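Local coordinates for protein ethylbenzene dehydrogenase alpha-subunit (Aromatoleum aromaticum, PDB 2IVF) that belongs to the molybdopterin oxidoreductase family and holds a molybdenum atom, the ligands MGD and MD1, and an iron/sulfur cluster, at residues A[551-561]-A[573-582]. Numbering follows the deposited sequence.
Sequences YYHVGYDQLWN and SFGAYLDEAK
Phe574 meets Tyr551 and Trp560 at its CE2 corner, and the three rings form an aromatic cluster, the close-packed part of this contact, with Trp560 and Phe574 buried and Tyr551 reaching out toward water. Trp560 turns an edge toward the face of Phe574, an edge-to-face pair with planes at 70° and centroids 5.7 Å apart. Tyr551 meets Phe574 obliquely, its CD1 lying 3.8 Å from Phe574 CE2. Leu578 CD2 sits over a face of the Tyr551 ring, a CH-pi contact 4.2 Å from the centroid. Phe574 and Leu578, one helical turn apart, both hold CG anti to the backbone N, which sends Phe574 toward Tyr551 and Trp560, and Leu578 toward the Tyr551 face.

Polar atoms fix the start of helix 574-583. Asn561 OD1 accepts from Gly575 N at 2.8 Å, a bent bond (N-H...O 136°), while its ND2 donates almost straight to Tyr551 OH at 3.0 Å, within the amide plane; one amide thus ties both the phenol and the helix. Ser573 caps the same helix weakly through Ala576 N, and a water bridges Trp560 O and Phe574 N.

On the looser Asp579 side, two waters join the hydroxyls of Tyr551 and Tyr552 to exposed Asp579 OD1, and Tyr552 OH merely touches Lys582 CE at 3.4 Å.

The contact joins helices 546-553 and 557-560 to helix 574-583; Met548 also touches Leu578, Leu550 backs Trp560, and Trp560 NE1 bonds to Ile937 O.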
ATOM      1  N   TYR A 551     -12.344  13.582 -26.092  1.00 22.62           N
ATOM      2  CA  TYR A 551     -12.444  14.889 -26.755  1.00 22.32           C
ATOM      3  C   TYR A 551     -13.742  15.075 -27.515  1.00 21.83           C
ATOM      4  O   TYR A 551     -14.368  16.107 -27.403  1.00 21.22           O
ATOM      5  CB  TYR A 551     -11.284  15.070 -27.771  1.00 21.21           C
ATOM      6  CG  TYR A 551     -11.217  16.404 -28.496  1.00 21.12           C
ATOM      7  CD1 TYR A 551     -10.578  17.501 -27.923  1.00 20.16           C
ATOM      8  CD2 TYR A 551     -11.721  16.555 -29.808  1.00 18.66           C
ATOM      9  CE1 TYR A 551     -10.490  18.741 -28.622  1.00 21.55           C
ATOM     10  CE2 TYR A 551     -11.613  17.745 -30.474  1.00 21.51           C
ATOM     11  CZ  TYR A 551     -10.989  18.835 -29.877  1.00 19.58           C
ATOM     12  OH  TYR A 551     -10.937  19.998 -30.610  1.00 21.74           O
ATOM     13  N   TYR A 552     -14.117  14.073 -28.297  1.00 21.52           N
ATOM     14  CA  TYR A 552     -15.274  14.135 -29.176  1.00 22.22           C
ATOM     15  C   TYR A 552     -16.607  13.803 -28.520  1.00 21.87           C
ATOM     16  O   TYR A 552     -17.628  14.269 -28.964  1.00 21.03           O
ATOM     17  CB  TYR A 552     -15.051  13.173 -30.343  1.00 22.65           C
ATOM     18  CG  TYR A 552     -14.101  13.734 -31.356  1.00 23.75           C
ATOM     19  CD1 TYR A 552     -14.422  14.899 -32.039  1.00 21.59           C
ATOM     20  CD2 TYR A 552     -12.866  13.127 -31.624  1.00 24.99           C
ATOM     21  CE1 TYR A 552     -13.569  15.444 -32.950  1.00 22.97           C
ATOM     22  CE2 TYR A 552     -11.997  13.667 -32.607  1.00 24.39           C
ATOM     23  CZ  TYR A 552     -12.361  14.820 -33.252  1.00 24.22           C
ATOM     24  OH  TYR A 552     -11.542  15.416 -34.210  1.00 25.88           O
ATOM     25  N   HIS A 553     -16.595  13.024 -27.443  1.00 21.78           N
ATOM     26  CA  HIS A 553     -17.840  12.509 -26.880  1.00 21.95           C
ATOM     27  C   HIS A 553     -18.063  12.819 -25.417  1.00 23.08           C
ATOM     28  O   HIS A 553     -19.205  12.734 -24.948  1.00 25.22           O
ATOM     29  CB  HIS A 553     -17.907  10.985 -27.044  1.00 21.26           C
ATOM     30  CG  HIS A 553     -17.938  10.554 -28.465  1.00 19.16           C
ATOM     31  ND1 HIS A 553     -19.037  10.733 -29.269  1.00 21.05           N
ATOM     32  CD2 HIS A 553     -16.976  10.013 -29.247  1.00 19.95           C
ATOM     33  CE1 HIS A 553     -18.752  10.298 -30.486  1.00 24.39           C
ATOM     34  NE2 HIS A 553     -17.512   9.835 -30.487  1.00 20.61           N
ATOM     35  N   VAL A 554     -17.017  13.182 -24.694  1.00 22.09           N
ATOM     36  CA  VAL A 554     -17.191  13.416 -23.276  1.00 21.54           C
ATOM     37  C   VAL A 554     -16.937  14.867 -22.883  1.00 22.19           C
ATOM     38  O   VAL A 554     -16.752  15.192 -21.695  1.00 21.54           O
ATOM     39  CB  VAL A 554     -16.338  12.447 -22.428  1.00 21.85           C
ATOM     40  CG1 VAL A 554     -16.772  12.536 -20.975  1.00 20.11           C
ATOM     41  CG2 VAL A 554     -16.454  10.968 -22.940  1.00 21.98           C
ATOM     42  N   GLY A 555     -16.899  15.725 -23.900  1.00 21.52           N
ATOM     43  CA  GLY A 555     -16.837  17.167 -23.724  1.00 22.13           C
ATOM     44  C   GLY A 555     -15.493  17.718 -23.282  1.00 21.95           C
ATOM     45  O   GLY A 555     -15.412  18.883 -22.890  1.00 21.66           O
ATOM     46  N   TYR A 556     -14.436  16.922 -23.408  1.00 21.47           N
ATOM     47  CA  TYR A 556     -13.131  17.354 -22.995  1.00 22.35           C
ATOM     48  C   TYR A 556     -12.516  18.341 -23.953  1.00 22.13           C
ATOM     49  O   TYR A 556     -11.528  18.965 -23.603  1.00 22.76           O
ATOM     50  CB  TYR A 556     -12.174  16.175 -22.763  1.00 21.40           C
ATOM     51  CG  TYR A 556     -12.330  15.485 -21.422  1.00 19.98           C
ATOM     52  CD1 TYR A 556     -13.244  14.468 -21.237  1.00 21.02           C
ATOM     53  CD2 TYR A 556     -11.541  15.850 -20.343  1.00 18.71           C
ATOM     54  CE1 TYR A 556     -13.350  13.807 -19.983  1.00 21.36           C
ATOM     55  CE2 TYR A 556     -11.640  15.216 -19.138  1.00 21.64           C
ATOM     56  CZ  TYR A 556     -12.546  14.208 -18.955  1.00 21.09           C
ATOM     57  OH  TYR A 556     -12.642  13.611 -17.716  1.00 23.31           O
ATOM     58  N   ASP A 557     -13.111  18.562 -25.126  1.00 23.83           N
ATOM     59  CA  ASP A 557     -12.593  19.604 -25.998  1.00 23.71           C
ATOM     60  C   ASP A 557     -12.690  20.980 -25.327  1.00 25.08           C
ATOM     61  O   ASP A 557     -11.925  21.896 -25.642  1.00 24.31           O
ATOM     62  CB  ASP A 557     -13.356  19.663 -27.337  1.00 23.78           C
ATOM     63  CG  ASP A 557     -14.835  19.978 -27.165  1.00 22.49           C
ATOM     64  OD1 ASP A 557     -15.509  19.306 -26.375  1.00 22.12           O
ATOM     65  OD2 ASP A 557     -15.347  20.850 -27.843  1.00 24.53           O
ATOM     66  N   GLN A 558     -13.664  21.130 -24.429  1.00 25.65           N
ATOM     67  CA  GLN A 558     -13.880  22.416 -23.753  1.00 27.41           C
ATOM     68  C   GLN A 558     -12.801  22.672 -22.716  1.00 26.23           C
ATOM     69  O   GLN A 558     -12.622  23.807 -22.332  1.00 26.48           O
ATOM     70  CB  GLN A 558     -15.234  22.458 -23.046  1.00 27.73           C
ATOM     71  CG  GLN A 558     -16.418  22.239 -23.923  1.00 32.49           C
ATOM     72  CD  GLN A 558     -17.650  21.787 -23.137  1.00 33.14           C
ATOM     73  OE1 GLN A 558     -17.672  20.710 -22.520  1.00 40.44           O
ATOM     74  NE2 GLN A 558     -18.699  22.603 -23.188  1.00 40.69           N
ATOM     75  N   LEU A 559     -12.126  21.625 -22.237  1.00 24.82           N
ATOM     76  CA  LEU A 559     -11.017  21.776 -21.312  1.00 25.37           C
ATOM     77  C   LEU A 559      -9.680  21.840 -22.058  1.00 25.37           C
ATOM     78  O   LEU A 559      -8.876  22.746 -21.853  1.00 25.64           O
ATOM     79  CB  LEU A 559     -10.957  20.598 -20.353  1.00 24.33           C
ATOM     80  CG  LEU A 559     -12.052  20.444 -19.285  1.00 25.89           C
ATOM     81  CD1 LEU A 559     -13.440  20.696 -19.825  1.00 28.08           C
ATOM     82  CD2 LEU A 559     -11.982  19.118 -18.621  1.00 23.84           C
ATOM     83  N   TRP A 560      -9.475  20.859 -22.933  1.00 24.67           N
ATOM     84  CA  TRP A 560      -8.203  20.676 -23.607  1.00 24.20           C
ATOM     85  C   TRP A 560      -7.849  21.711 -24.674  1.00 24.17           C
ATOM     86  O   TRP A 560      -6.695  21.790 -25.087  1.00 23.85           O
ATOM     87  CB  TRP A 560      -8.146  19.267 -24.183  1.00 23.37           C
ATOM     88  CG  TRP A 560      -8.307  18.236 -23.197  1.00 21.11           C
ATOM     89  CD1 TRP A 560      -8.189  18.365 -21.828  1.00 21.02           C
ATOM     90  CD2 TRP A 560      -8.530  16.845 -23.445  1.00 21.31           C
ATOM     91  NE1 TRP A 560      -8.340  17.158 -21.236  1.00 22.43           N
ATOM     92  CE2 TRP A 560      -8.534  16.199 -22.197  1.00 19.89           C
ATOM     93  CE3 TRP A 560      -8.713  16.084 -24.595  1.00 21.54           C
ATOM     94  CZ2 TRP A 560      -8.788  14.852 -22.071  1.00 21.51           C
ATOM     95  CZ3 TRP A 560      -8.954  14.746 -24.478  1.00 20.44           C
ATOM     96  CH2 TRP A 560      -8.978  14.128 -23.216  1.00 21.92           C
ATOM     97  N   ASN A 561      -8.826  22.501 -25.124  1.00 23.87           N
ATOM     98  CA  ASN A 561      -8.574  23.604 -26.042  1.00 24.59           C
ATOM     99  C   ASN A 561      -8.452  24.934 -25.308  1.00 24.47           C
ATOM    100  O   ASN A 561      -8.495  25.982 -25.928  1.00 24.88           O
ATOM    101  CB  ASN A 561      -9.690  23.692 -27.102  1.00 24.46           C
ATOM    102  CG  ASN A 561      -9.692  22.502 -28.039  1.00 25.63           C
ATOM    103  OD1 ASN A 561      -8.662  21.845 -28.223  1.00 26.18           O
ATOM    104  ND2 ASN A 561     -10.839  22.217 -28.636  1.00 25.91           N
ATOM    105  N   SER A 573      -3.861  25.351 -29.883  1.00 27.95           N
ATOM    106  CA  SER A 573      -4.489  24.418 -28.957  1.00 27.12           C
ATOM    107  C   SER A 573      -4.338  22.993 -29.426  1.00 26.18           C
ATOM    108  O   SER A 573      -4.116  22.731 -30.608  1.00 26.51           O
ATOM    109  CB  SER A 573      -5.995  24.671 -28.842  1.00 26.31           C
ATOM    110  OG  SER A 573      -6.625  24.602 -30.141  1.00 28.45           O
ATOM    111  N   PHE A 574      -4.521  22.100 -28.469  1.00 24.81           N
ATOM    112  CA  PHE A 574      -4.630  20.673 -28.679  1.00 24.28           C
ATOM    113  C   PHE A 574      -5.485  20.348 -29.894  1.00 23.65           C
ATOM    114  O   PHE A 574      -5.051  19.618 -30.757  1.00 22.27           O
ATOM    115  CB  PHE A 574      -5.259  20.002 -27.470  1.00 24.42           C
ATOM    116  CG  PHE A 574      -5.475  18.534 -27.659  1.00 24.64           C
ATOM    117  CD1 PHE A 574      -4.444  17.634 -27.427  1.00 24.33           C
ATOM    118  CD2 PHE A 574      -6.701  18.051 -28.103  1.00 25.09           C
ATOM    119  CE1 PHE A 574      -4.629  16.299 -27.641  1.00 24.30           C
ATOM    120  CE2 PHE A 574      -6.904  16.679 -28.299  1.00 23.49           C
ATOM    121  CZ  PHE A 574      -5.855  15.814 -28.078  1.00 23.99           C
ATOM    122  N   GLY A 575      -6.693  20.889 -29.959  1.00 23.99           N
ATOM    123  CA  GLY A 575      -7.604  20.566 -31.064  1.00 23.91           C
ATOM    124  C   GLY A 575      -7.188  21.071 -32.427  1.00 23.93           C
ATOM    125  O   GLY A 575      -7.505  20.462 -33.468  1.00 22.74           O
ATOM    126  N   ALA A 576      -6.500  22.207 -32.421  1.00 24.69           N
ATOM    127  CA  ALA A 576      -5.882  22.762 -33.611  1.00 24.37           C
ATOM    128  C   ALA A 576      -4.749  21.870 -34.120  1.00 24.65           C
ATOM    129  O   ALA A 576      -4.644  21.609 -35.317  1.00 24.72           O
ATOM    130  CB  ALA A 576      -5.382  24.163 -33.332  1.00 25.02           C
ATOM    131  N   TYR A 577      -3.898  21.407 -33.213  1.00 25.20           N
ATOM    132  CA  TYR A 577      -2.913  20.398 -33.547  1.00 25.26           C
ATOM    133  C   TYR A 577      -3.574  19.099 -34.040  1.00 25.82           C
ATOM    134  O   TYR A 577      -3.125  18.512 -35.020  1.00 25.15           O
ATOM    135  CB  TYR A 577      -2.026  20.100 -32.343  1.00 25.76           C
ATOM    136  CG  TYR A 577      -0.879  21.083 -32.131  1.00 25.38           C
ATOM    137  CD1 TYR A 577       0.274  21.015 -32.912  1.00 27.09           C
ATOM    138  CD2 TYR A 577      -0.929  22.037 -31.124  1.00 24.89           C
ATOM    139  CE1 TYR A 577       1.364  21.893 -32.689  1.00 28.00           C
ATOM    140  CE2 TYR A 577       0.140  22.926 -30.895  1.00 26.46           C
ATOM    141  CZ  TYR A 577       1.290  22.860 -31.677  1.00 27.81           C
ATOM    142  OH  TYR A 577       2.342  23.763 -31.457  1.00 27.65           O
ATOM    143  N   LEU A 578      -4.653  18.670 -33.382  1.00 25.57           N
ATOM    144  CA  LEU A 578      -5.413  17.491 -33.845  1.00 25.86           C
ATOM    145  C   LEU A 578      -5.901  17.628 -35.283  1.00 26.36           C
ATOM    146  O   LEU A 578      -5.723  16.720 -36.102  1.00 25.01           O
ATOM    147  CB  LEU A 578      -6.610  17.239 -32.921  1.00 26.21           C
ATOM    148  CG  LEU A 578      -7.541  16.065 -33.235  1.00 26.01           C
ATOM    149  CD1 LEU A 578      -6.823  14.748 -33.267  1.00 25.59           C
ATOM    150  CD2 LEU A 578      -8.629  16.046 -32.193  1.00 25.25           C
ATOM    151  N   ASP A 579      -6.532  18.758 -35.581  1.00 26.36           N
ATOM    152  CA  ASP A 579      -7.005  19.002 -36.936  1.00 28.09           C
ATOM    153  C   ASP A 579      -5.888  18.922 -37.953  1.00 28.07           C
ATOM    154  O   ASP A 579      -6.091  18.410 -39.044  1.00 29.18           O
ATOM    155  CB  ASP A 579      -7.693  20.362 -37.040  1.00 29.00           C
ATOM    156  CG  ASP A 579      -9.117  20.335 -36.514  1.00 32.36           C
ATOM    157  OD1 ASP A 579      -9.551  19.294 -35.933  1.00 35.38           O
ATOM    158  OD2 ASP A 579      -9.798  21.369 -36.676  1.00 35.91           O
ATOM    159  N   GLU A 580      -4.728  19.480 -37.615  1.00 28.35           N
ATOM    160  CA  GLU A 580      -3.575  19.472 -38.505  1.00 28.61           C
ATOM    161  C   GLU A 580      -3.082  18.036 -38.691  1.00 28.45           C
ATOM    162  O   GLU A 580      -2.769  17.597 -39.791  1.00 28.33           O
ATOM    163  CB  GLU A 580      -2.463  20.336 -37.915  1.00 28.55           C
ATOM    164  CG  GLU A 580      -1.318  20.514 -38.875  1.00 29.24           C
ATOM    165  CD  GLU A 580      -0.074  21.063 -38.227  1.00 29.90           C
ATOM    166  OE1 GLU A 580      -0.167  21.713 -37.169  1.00 35.77           O
ATOM    167  OE2 GLU A 580       1.010  20.853 -38.794  1.00 32.71           O
ATOM    168  N   ALA A 581      -3.037  17.310 -37.592  1.00 28.21           N
ATOM    169  CA  ALA A 581      -2.613  15.924 -37.602  1.00 29.12           C
ATOM    170  C   ALA A 581      -3.531  15.039 -38.423  1.00 29.37           C
ATOM    171  O   ALA A 581      -3.044  14.225 -39.210  1.00 30.12           O
ATOM    172  CB  ALA A 581      -2.493  15.393 -36.195  1.00 28.03           C
ATOM    173  N   LYS A 582      -4.845  15.193 -38.291  1.00 30.25           N
ATOM    174  CA  LYS A 582      -5.740  14.390 -39.161  1.00 30.26           C
ATOM    175  C   LYS A 582      -5.767  14.831 -40.585  1.00 30.18           C
ATOM    176  O   LYS A 582      -6.007  14.013 -41.468  1.00 29.46           O
ATOM    177  CB  LYS A 582      -7.160  14.220 -38.630  1.00 30.93           C
ATOM    178  CG  LYS A 582      -7.906  15.440 -38.230  1.00 33.15           C
ATOM    179  CD  LYS A 582      -8.537  15.163 -36.814  1.00 35.22           C
ATOM    180  CE  LYS A 582      -9.806  14.278 -36.867  1.00 34.53           C
ATOM    181  NZ  LYS A 582     -10.879  14.889 -37.668  1.00 35.16           N
TER
HETATM  182  O   HOH W   1     -10.984  19.786 -33.177  1.00 44.40           O
HETATM  183  O   HOH W   2     -11.638  18.122 -34.725  1.00 35.16           O
HETATM  184  O   HOH W   3      -4.159  22.425 -25.316  1.00 26.95           O